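Local coordinates for GTPase-activating protein GYP1 (PDB 1FKM), which stimulates GTP hydrolysis by Ypt/Rab GTPases, including Ypt1 and Ypt7, through its TBC domain, which supplies an arginine finger and a glutamine finger in trans, at residues Thr256-Thr261 / Ser323-His328; Val331-Phe335 / Leu371-Ala375; Ser112-Leu117 / Val137-Phe141. All blocks are in the same frame, centred on the assembly; numbering follows the deposited sequence.

Contact 1 (Thr256-Thr261 / Ser323-His328)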
loop_
_atom_site.group_PDB
_atom_site.type_symbol
_atom_site.label_atom_id
_atom_site.label_comp_id
_atom_site.label_asym_id
_atom_site.label_seq_id
_atom_site.Cartn_x
_atom_site.Cartn_y
_atom_site.Cartn_z
ATOM N N THR A 256 3.713 -8.311 -4.821
ATOM C CA THR A 256 3.165 -8.596 -6.138
ATOM C C THR A 256 2.637 -7.353 -6.841
ATOM O O THR A 256 2.857 -7.185 -8.043
ATOM C CB THR A 256 2.057 -9.668 -6.060
ATOM O OG1 THR A 256 2.610 -10.873 -5.519
ATOM C CG2 THR A 256 1.487 -9.965 -7.456
ATOM N N TYR A 257 1.940 -6.482 -6.111
ATOM C CA TYR A 257 1.444 -5.259 -6.724
ATOM C C TYR A 257 2.607 -4.441 -7.282
ATOM O O TYR A 257 2.541 -3.958 -8.409
ATOM C CB TYR A 257 0.679 -4.411 -5.709
ATOM C CG TYR A 257 -0.793 -4.735 -5.619
ATOM C CD1 TYR A 257 -1.233 -6.035 -5.371
ATOM C CD2 TYR A 257 -1.752 -3.728 -5.742
ATOM C CE1 TYR A 257 -2.595 -6.322 -5.244
ATOM C CE2 TYR A 257 -3.110 -4.003 -5.616
ATOM C CZ TYR A 257 -3.525 -5.297 -5.364
ATOM O OH TYR A 257 -4.868 -5.557 -5.210
ATOM N N LEU A 258 3.671 -4.291 -6.495
ATOM C CA LEU A 258 4.829 -3.514 -6.939
ATOM C C LEU A 258 5.575 -4.187 -8.094
ATOM O O LEU A 258 6.121 -3.510 -8.964
ATOM C CB LEU A 258 5.791 -3.270 -5.762
ATOM C CG LEU A 258 5.252 -2.392 -4.620
ATOM C CD1 LEU A 258 6.252 -2.357 -3.472
ATOM C CD2 LEU A 258 4.988 -0.985 -5.127
ATOM N N SER A 259 5.604 -5.518 -8.100
ATOM C CA SER A 259 6.281 -6.253 -9.169
ATOM C C SER A 259 5.468 -6.174 -10.457
ATOM O O SER A 259 6.020 -5.994 -11.541
ATOM C CB SER A 259 6.457 -7.731 -8.796
ATOM O OG SER A 259 7.262 -7.902 -7.643
ATOM N N GLU A 260 4.153 -6.317 -10.324
ATOM C CA GLU A 260 3.240 -6.289 -11.471
ATOM C C GLU A 260 3.133 -4.919 -12.133
ATOM O O GLU A 260 3.048 -4.822 -13.355
ATOM C CB GLU A 260 1.850 -6.762 -11.027
ATOM C CG GLU A 260 0.744 -6.708 -12.088
ATOM C CD GLU A 260 1.035 -7.559 -13.311
ATOM O OE1 GLU A 260 1.822 -8.525 -13.202
ATOM O OE2 GLU A 260 0.460 -7.271 -14.384
ATOM N N THR A 261 3.148 -3.861 -11.330
ATOM C CA THR A 261 3.024 -2.512 -11.861
ATOM C C THR A 261 4.363 -1.816 -12.076
ATOM O O THR A 261 4.410 -0.697 -12.586
ATOM C CB THR A 261 2.160 -1.640 -10.932
ATOM O OG1 THR A 261 2.777 -1.559 -9.641
ATOM C CG2 THR A 261 0.780 -2.244 -10.781
ATOM N N SER A 323 -0.866 0.679 -14.426
ATOM C CA SER A 323 -1.665 -0.535 -14.383
ATOM C C SER A 323 -2.095 -0.904 -12.962
ATOM O O SER A 323 -2.673 -1.969 -12.745
ATOM C CB SER A 323 -0.898 -1.702 -15.017
ATOM O OG SER A 323 0.366 -1.897 -14.395
ATOM N N LEU A 324 -1.826 -0.023 -11.997
ATOM C CA LEU A 324 -2.213 -0.304 -10.618
ATOM C C LEU A 324 -3.727 -0.441 -10.493
ATOM O O LEU A 324 -4.223 -1.439 -9.962
ATOM C CB LEU A 324 -1.703 0.792 -9.668
ATOM C CG LEU A 324 -2.125 0.673 -8.198
ATOM C CD1 LEU A 324 -1.792 -0.712 -7.664
ATOM C CD2 LEU A 324 -1.417 1.740 -7.379
ATOM N N ASN A 325 -4.461 0.553 -10.986
ATOM C CA ASN A 325 -5.924 0.511 -10.923
ATOM C C ASN A 325 -6.492 -0.729 -11.618
ATOM O O ASN A 325 -7.390 -1.395 -11.097
ATOM C CB ASN A 325 -6.517 1.773 -11.562
ATOM C CG ASN A 325 -6.785 2.876 -10.545
ATOM O OD1 ASN A 325 -7.054 4.018 -10.912
ATOM N ND2 ASN A 325 -6.729 2.531 -9.266
ATOM N N GLU A 326 -5.968 -1.030 -12.800
ATOM C CA GLU A 326 -6.421 -2.183 -13.569
ATOM C C GLU A 326 -6.215 -3.483 -12.800
ATOM O O GLU A 326 -7.160 -4.238 -12.591
ATOM C CB GLU A 326 -5.673 -2.246 -14.902
ATOM C CG GLU A 326 -6.002 -3.466 -15.748
ATOM C CD GLU A 326 -5.175 -3.531 -17.020
ATOM O OE1 GLU A 326 -4.411 -2.578 -17.287
ATOM O OE2 GLU A 326 -5.288 -4.536 -17.752
ATOM N N PHE A 327 -4.986 -3.742 -12.371
ATOM C CA PHE A 327 -4.711 -4.968 -11.635
ATOM C C PHE A 327 -5.546 -5.060 -10.358
ATOM O O PHE A 327 -6.044 -6.133 -10.008
ATOM C CB PHE A 327 -3.225 -5.066 -11.272
ATOM C CG PHE A 327 -2.850 -6.375 -10.645
ATOM C CD1 PHE A 327 -3.047 -7.572 -11.336
ATOM C CD2 PHE A 327 -2.326 -6.423 -9.357
ATOM C CE1 PHE A 327 -2.728 -8.800 -10.749
ATOM C CE2 PHE A 327 -2.005 -7.643 -8.760
ATOM C CZ PHE A 327 -2.207 -8.836 -9.459
ATOM N N HIS A 328 -5.708 -3.936 -9.665
ATOM C CA HIS A 328 -6.475 -3.935 -8.428
ATOM C C HIS A 328 -7.929 -4.320 -8.654
ATOM O O HIS A 328 -8.526 -5.012 -7.829
ATOM C CB HIS A 328 -6.411 -2.569 -7.733
ATOM C CG HIS A 328 -7.007 -2.575 -6.359
ATOM N ND1 HIS A 328 -6.545 -3.400 -5.354
ATOM C CD2 HIS A 328 -8.046 -1.885 -5.829
ATOM C CE1 HIS A 328 -7.275 -3.219 -4.268
ATOM N NE2 HIS A 328 -8.193 -2.306 -4.530
#

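Contact 2 (Val331-Phe335 / Leu371-Ala375)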
loop_
_atom_site.group_PDB
_atom_site.type_symbol
_atom_site.label_atom_id
_atom_site.label_comp_id
_atom_site.label_asym_id
_atom_site.label_seq_id
_atom_site.Cartn_x
_atom_site.Cartn_y
_atom_site.Cartn_z
ATOM N N VAL A 331 -8.130 -8.039 -8.860
ATOM C CA VAL A 331 -7.923 -8.660 -7.556
ATOM C C VAL A 331 -9.235 -8.542 -6.767
ATOM O O VAL A 331 -9.648 -9.483 -6.085
ATOM C CB VAL A 331 -6.786 -7.961 -6.768
ATOM C CG1 VAL A 331 -6.732 -8.482 -5.335
ATOM C CG2 VAL A 331 -5.458 -8.205 -7.456
ATOM N N CYS A 332 -9.887 -7.385 -6.859
ATOM C CA CYS A 332 -11.150 -7.178 -6.154
ATOM C C CYS A 332 -12.238 -8.098 -6.692
ATOM O O CYS A 332 -13.053 -8.612 -5.929
ATOM C CB CYS A 332 -11.608 -5.723 -6.269
ATOM S SG CYS A 332 -10.671 -4.570 -5.234
ATOM N N ALA A 333 -12.253 -8.302 -8.003
ATOM C CA ALA A 333 -13.249 -9.179 -8.613
ATOM C C ALA A 333 -13.026 -10.627 -8.160
ATOM O O ALA A 333 -13.974 -11.320 -7.788
ATOM C CB ALA A 333 -13.171 -9.081 -10.141
ATOM N N ALA A 334 -11.775 -11.079 -8.183
ATOM C CA ALA A 334 -11.460 -12.445 -7.770
ATOM C C ALA A 334 -11.756 -12.645 -6.284
ATOM O O ALA A 334 -12.210 -13.716 -5.870
ATOM C CB ALA A 334 -9.993 -12.763 -8.069
ATOM N N PHE A 335 -11.501 -11.609 -5.488
ATOM C CA PHE A 335 -11.742 -11.645 -4.048
ATOM C C PHE A 335 -13.239 -11.828 -3.803
ATOM O O PHE A 335 -13.658 -12.723 -3.060
ATOM C CB PHE A 335 -11.261 -10.334 -3.407
ATOM C CG PHE A 335 -11.397 -10.291 -1.904
ATOM C CD1 PHE A 335 -10.799 -11.261 -1.104
ATOM C CD2 PHE A 335 -12.078 -9.247 -1.287
ATOM C CE1 PHE A 335 -10.874 -11.186 0.295
ATOM C CE2 PHE A 335 -12.155 -9.165 0.108
ATOM C CZ PHE A 335 -11.549 -10.136 0.894
ATOM N N LEU A 371 -5.153 -15.956 -4.821
ATOM C CA LEU A 371 -5.958 -14.809 -5.239
ATOM C C LEU A 371 -5.232 -13.984 -6.304
ATOM O O LEU A 371 -5.796 -13.649 -7.349
ATOM C CB LEU A 371 -6.270 -13.920 -4.028
ATOM C CG LEU A 371 -6.986 -12.589 -4.287
ATOM C CD1 LEU A 371 -8.364 -12.843 -4.871
ATOM C CD2 LEU A 371 -7.110 -11.816 -2.985
ATOM N N LEU A 372 -3.974 -13.667 -6.036
ATOM C CA LEU A 372 -3.177 -12.875 -6.960
ATOM C C LEU A 372 -2.995 -13.581 -8.302
ATOM O O LEU A 372 -3.128 -12.963 -9.354
ATOM C CB LEU A 372 -1.812 -12.569 -6.333
ATOM C CG LEU A 372 -1.860 -11.668 -5.092
ATOM C CD1 LEU A 372 -0.507 -11.691 -4.379
ATOM C CD2 LEU A 372 -2.244 -10.241 -5.503
ATOM N N SER A 373 -2.688 -14.875 -8.253
ATOM C CA SER A 373 -2.494 -15.660 -9.469
ATOM C C SER A 373 -3.760 -15.647 -10.323
ATOM O O SER A 373 -3.699 -15.506 -11.547
ATOM C CB SER A 373 -2.129 -17.104 -9.109
ATOM O OG SER A 373 -1.938 -17.886 -10.274
ATOM N N GLU A 374 -4.907 -15.792 -9.669
ATOM C CA GLU A 374 -6.191 -15.796 -10.358
ATOM C C GLU A 374 -6.447 -14.435 -11.007
ATOM O O GLU A 374 -6.803 -14.350 -12.184
ATOM C CB GLU A 374 -7.309 -16.142 -9.366
ATOM C CG GLU A 374 -8.703 -16.176 -9.971
ATOM C CD GLU A 374 -9.715 -16.856 -9.058
ATOM O OE1 GLU A 374 -9.788 -16.481 -7.869
ATOM O OE2 GLU A 374 -10.439 -17.762 -9.533
ATOM N N ALA A 375 -6.254 -13.365 -10.244
ATOM C CA ALA A 375 -6.455 -12.022 -10.780
ATOM C C ALA A 375 -5.545 -11.782 -11.981
ATOM O O ALA A 375 -5.924 -11.090 -12.930
ATOM C CB ALA A 375 -6.177 -10.966 -9.695
#

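Contact 3 (Ser112-Leu117 / Val137-Phe141)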
loop_
_atom_site.group_PDB
_atom_site.type_symbol
_atom_site.label_atom_id
_atom_site.label_comp_id
_atom_site.label_asym_id
_atom_site.label_seq_id
_atom_site.Cartn_x
_atom_site.Cartn_y
_atom_site.Cartn_z
ATOM N N SER A 112 5.758 11.253 12.997
ATOM C CA SER A 112 6.397 10.975 11.713
ATOM C C SER A 112 5.354 10.922 10.602
ATOM O O SER A 112 5.535 11.534 9.551
ATOM C CB SER A 112 7.159 9.645 11.756
ATOM O OG SER A 112 8.398 9.781 12.429
ATOM N N LEU A 113 4.267 10.188 10.833
ATOM C CA LEU A 113 3.212 10.080 9.826
ATOM C C LEU A 113 2.544 11.432 9.583
ATOM O O LEU A 113 2.152 11.750 8.465
ATOM C CB LEU A 113 2.169 9.036 10.250
ATOM C CG LEU A 113 2.701 7.598 10.347
ATOM C CD1 LEU A 113 1.553 6.641 10.689
ATOM C CD2 LEU A 113 3.350 7.184 9.017
ATOM N N GLN A 114 2.428 12.233 10.634
ATOM C CA GLN A 114 1.820 13.557 10.519
ATOM C C GLN A 114 2.612 14.401 9.511
ATOM O O GLN A 114 2.034 15.028 8.615
ATOM C CB GLN A 114 1.816 14.236 11.897
ATOM C CG GLN A 114 1.403 15.709 11.935
ATOM C CD GLN A 114 -0.091 15.927 11.762
ATOM O OE1 GLN A 114 -0.908 15.169 12.289
ATOM N NE2 GLN A 114 -0.456 16.982 11.040
ATOM N N ARG A 115 3.932 14.406 9.658
ATOM C CA ARG A 115 4.794 15.181 8.764
ATOM C C ARG A 115 4.757 14.662 7.328
ATOM O O ARG A 115 4.685 15.442 6.372
ATOM C CB ARG A 115 6.240 15.171 9.273
ATOM C CG ARG A 115 6.455 15.920 10.584
ATOM C CD ARG A 115 7.937 16.042 10.916
ATOM N NE ARG A 115 8.521 14.807 11.432
ATOM C CZ ARG A 115 8.557 14.473 12.721
ATOM N NH1 ARG A 115 8.036 15.285 13.635
ATOM N NH2 ARG A 115 9.127 13.334 13.104
ATOM N N ILE A 116 4.820 13.344 7.176
ATOM C CA ILE A 116 4.782 12.738 5.848
ATOM C C ILE A 116 3.499 13.094 5.104
ATOM O O ILE A 116 3.535 13.544 3.954
ATOM C CB ILE A 116 4.888 11.197 5.941
ATOM C CG1 ILE A 116 6.271 10.805 6.470
ATOM C CG2 ILE A 116 4.636 10.578 4.573
ATOM C CD1 ILE A 116 6.405 9.321 6.839
ATOM N N LEU A 117 2.362 12.897 5.760
ATOM C CA LEU A 117 1.083 13.178 5.128
ATOM C C LEU A 117 0.872 14.661 4.892
ATOM O O LEU A 117 0.283 15.056 3.885
ATOM C CB LEU A 117 -0.062 12.625 5.975
ATOM C CG LEU A 117 -0.054 11.099 6.109
ATOM C CD1 LEU A 117 -1.192 10.660 7.024
ATOM C CD2 LEU A 117 -0.200 10.460 4.739
ATOM N N VAL A 137 -0.011 4.904 3.463
ATOM C CA VAL A 137 1.361 5.207 3.838
ATOM C C VAL A 137 1.960 4.166 4.794
ATOM O O VAL A 137 3.174 3.949 4.788
ATOM C CB VAL A 137 1.460 6.615 4.512
ATOM C CG1 VAL A 137 0.803 6.590 5.891
ATOM C CG2 VAL A 137 2.923 7.048 4.621
ATOM N N THR A 138 1.113 3.493 5.575
ATOM C CA THR A 138 1.614 2.547 6.578
ATOM C C THR A 138 2.402 1.308 6.142
ATOM O O THR A 138 3.382 0.945 6.810
ATOM C CB THR A 138 0.483 2.155 7.588
ATOM O OG1 THR A 138 -0.575 1.455 6.922
ATOM C CG2 THR A 138 -0.094 3.418 8.215
ATOM N N PRO A 139 2.010 0.639 5.038
ATOM C CA PRO A 139 2.794 -0.540 4.636
ATOM C C PRO A 139 4.232 -0.145 4.294
ATOM O O PRO A 139 5.176 -0.896 4.559
ATOM C CB PRO A 139 2.034 -1.072 3.418
ATOM C CG PRO A 139 0.604 -0.683 3.733
ATOM C CD PRO A 139 0.771 0.736 4.247
ATOM N N PHE A 140 4.393 1.035 3.695
ATOM C CA PHE A 140 5.718 1.546 3.342
ATOM C C PHE A 140 6.490 1.874 4.614
ATOM O O PHE A 140 7.639 1.467 4.774
ATOM C CB PHE A 140 5.610 2.840 2.524
ATOM C CG PHE A 140 5.262 2.628 1.080
ATOM C CD1 PHE A 140 6.012 1.766 0.289
ATOM C CD2 PHE A 140 4.195 3.309 0.506
ATOM C CE1 PHE A 140 5.705 1.585 -1.055
ATOM C CE2 PHE A 140 3.880 3.135 -0.839
ATOM C CZ PHE A 140 4.635 2.273 -1.620
ATOM N N PHE A 141 5.842 2.631 5.500
ATOM C CA PHE A 141 6.459 3.060 6.756
ATOM C C PHE A 141 6.957 1.871 7.552
ATOM O O PHE A 141 8.119 1.821 7.947
ATOM C CB PHE A 141 5.458 3.855 7.614
ATOM C CG PHE A 141 6.057 4.421 8.874
ATOM C CD1 PHE A 141 6.870 5.549 8.829
ATOM C CD2 PHE A 141 5.846 3.799 10.100
ATOM C CE1 PHE A 141 7.469 6.050 9.985
ATOM C CE2 PHE A 141 6.441 4.292 11.264
ATOM C CZ PHE A 141 7.253 5.414 11.209
#

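Contact 1 (Thr256-Thr261 / Ser323-His328)
An aromatic cluster of Tyr257, Phe327 and His328 joins segments 256-261 and 323-328 of the all-helical TBC domain, on the two sides of residues 263-322, which are absent from the model and probably disordered. Because the chain re-enters beside the point where it left, the CA atoms of Thr261 and Ser323 lie 5.7 Å apart. The segment axes approach to 10.1 Å at 126°, a distance that suits bulky rings. Tyr257 serves two chemistries at once. The edge of Phe327 points at the face of the Tyr257 ring in a T-shaped pair, with centroids 5.2 Å apart and planes at 72°, while Tyr257 OH and His328 ND1 share a hydrogen bond of 2.7 Å, so the buried hydroxyl is satisfied. Leu324 CD1 adds apolar contact at the ring edge, 3.6 Å from Tyr257 CD2. On Phe327, Glu260 CG sits over the ring face, 4.0 Å from its centroid, in a CH-pi contact; the aliphatic part of the glutamate thus packs while its carboxylate bonds Trp31 and Gln379. Thr261 brings its methyl CG2 to 3.6 Å from Leu324 CA and turns OG1 back to Tyr257 O at 2.7 Å. Around this junction, His328 NE2 reaches Trp236 O on helix 230-238, and helix 365-382 covers Thr256, Glu260 and Phe327 with Leu372, Phe376 and Gln379.

Contact 2 (Val331-Phe335 / Leu371-Ala375)
This is a close, largely apolar helix-helix crossing in the C-terminal part of the domain, where helix 324-338 meets helix 365-382, away from the two catalytic fingers. The axes of the short segments come within 8.6 Å at 117°, and the nearest CA pair, Val331 and Ala375, is only 4.9 Å apart. Small residues make that approach possible: Ala375 CB lies 3.6 Å from both Val331 CA and Val331 CG2, and the single methyl of Ala375 suits this close spacing. Ala334, likewise small, points its CB toward the partner helix and meets Leu371 CD1 at 3.6 Å. Leu371 makes the most extensive reach, its long side chain touching Val331, Ala334 and Phe335: CD1 approaches Phe335 N to 3.4 Å and Phe335 CB to 4.1 Å, and CD2 lies 4.1 Å from Val331 CG1. The TBC fold has helices as its only regular secondary structure, with no strands, so steep crossings such as this one, without any hydrogen bond between the segments, knit its parts together through side-chain fit. Branched Val331 also touches Leu372, CG2 to CD2 at 4.3 Å. At the margin, Glu374 OE1 comes to 3.7 Å from Ala334 CB, its acidic end at the less buried side of the contact. Beyond the crossing, the Phe335 ring packs edge-to-face with Trp236 and with Trp339, while Cys332 and Ala333 face helix 198-214 through Leu207.

Contact 3 (Ser112-Leu117 / Val137-Phe141)
The segment axes of 112-117 and 137-141 cross at 121° and come no closer than 11.7 Å; even the nearest CA atoms, those of Leu113 and Val137, are 7.9 Å apart. Helix 137-141 is kinked, since the backbone N of Thr138 and of Pro139 makes no bond to the preceding turn, and proline has no amide hydrogen to give. With no hydrogen bond between the segments, large apolar side chains fill the gap. Leu113 CD2 lies over the face of the Phe141 ring, 4.1 Å from its centroid in a CH-pi contact, and is also 4.1 Å from Val137 CG1. Phe141, a broad flat residue directed at the opposite helix, can also receive Ser112 CB, 4.0 Å from its CE1, and Ile116 CD1, 4.3 Å from its CD1. Both helices belong to the catalytic TBC domain: the side chain of Leu117 is about 9 Å from that of the glutamine finger, Gln131, and that of Leu113 about 11 Å from that of the arginine finger, Arg96. The contact thus forms part of the buried interior near the two fingers. The two methyls of Val137 spread against both Ile116 and Leu117: Val137 CG2 lies 3.9 Å from Ile116 CG2, and Val137 CG1 4.2 Å from Leu117 CD2. The buried hydroxyl of Ser112 is satisfied, since its OG hydrogen-bonds Glu175 and Ser108 O; Glu175 also forms a salt bridge with Arg115. Helix 168-186 packs on this layer through Ile171, Leu174 and Thr178, while Phe140 and Pro139 turn to Trp254 on helix 247-261.

How the contacts relate
Along the chain the contacts come in series: contact 3, then contact 1, then contact 2. Contacts 1 and 2 have centres about 12 Å apart and share helix 324-338. They touch directly, with Tyr257 OH 3.4 Å from Val331 CB and Leu372 CD2 3.9 Å from Tyr257 CE1, so helices 247-261, 324-338 and 365-382 form one continuous packed unit. Contact 3 lies across the chain's centre, about 21 Å from contact 1 and about 27 Å from contact 2 between centres, without touching either. Helix 247-261 bridges the gap: it carries Thr256-Thr261 and also packs on Pro139. The region near the catalytic fingers is thereby joined to the C-terminal helices.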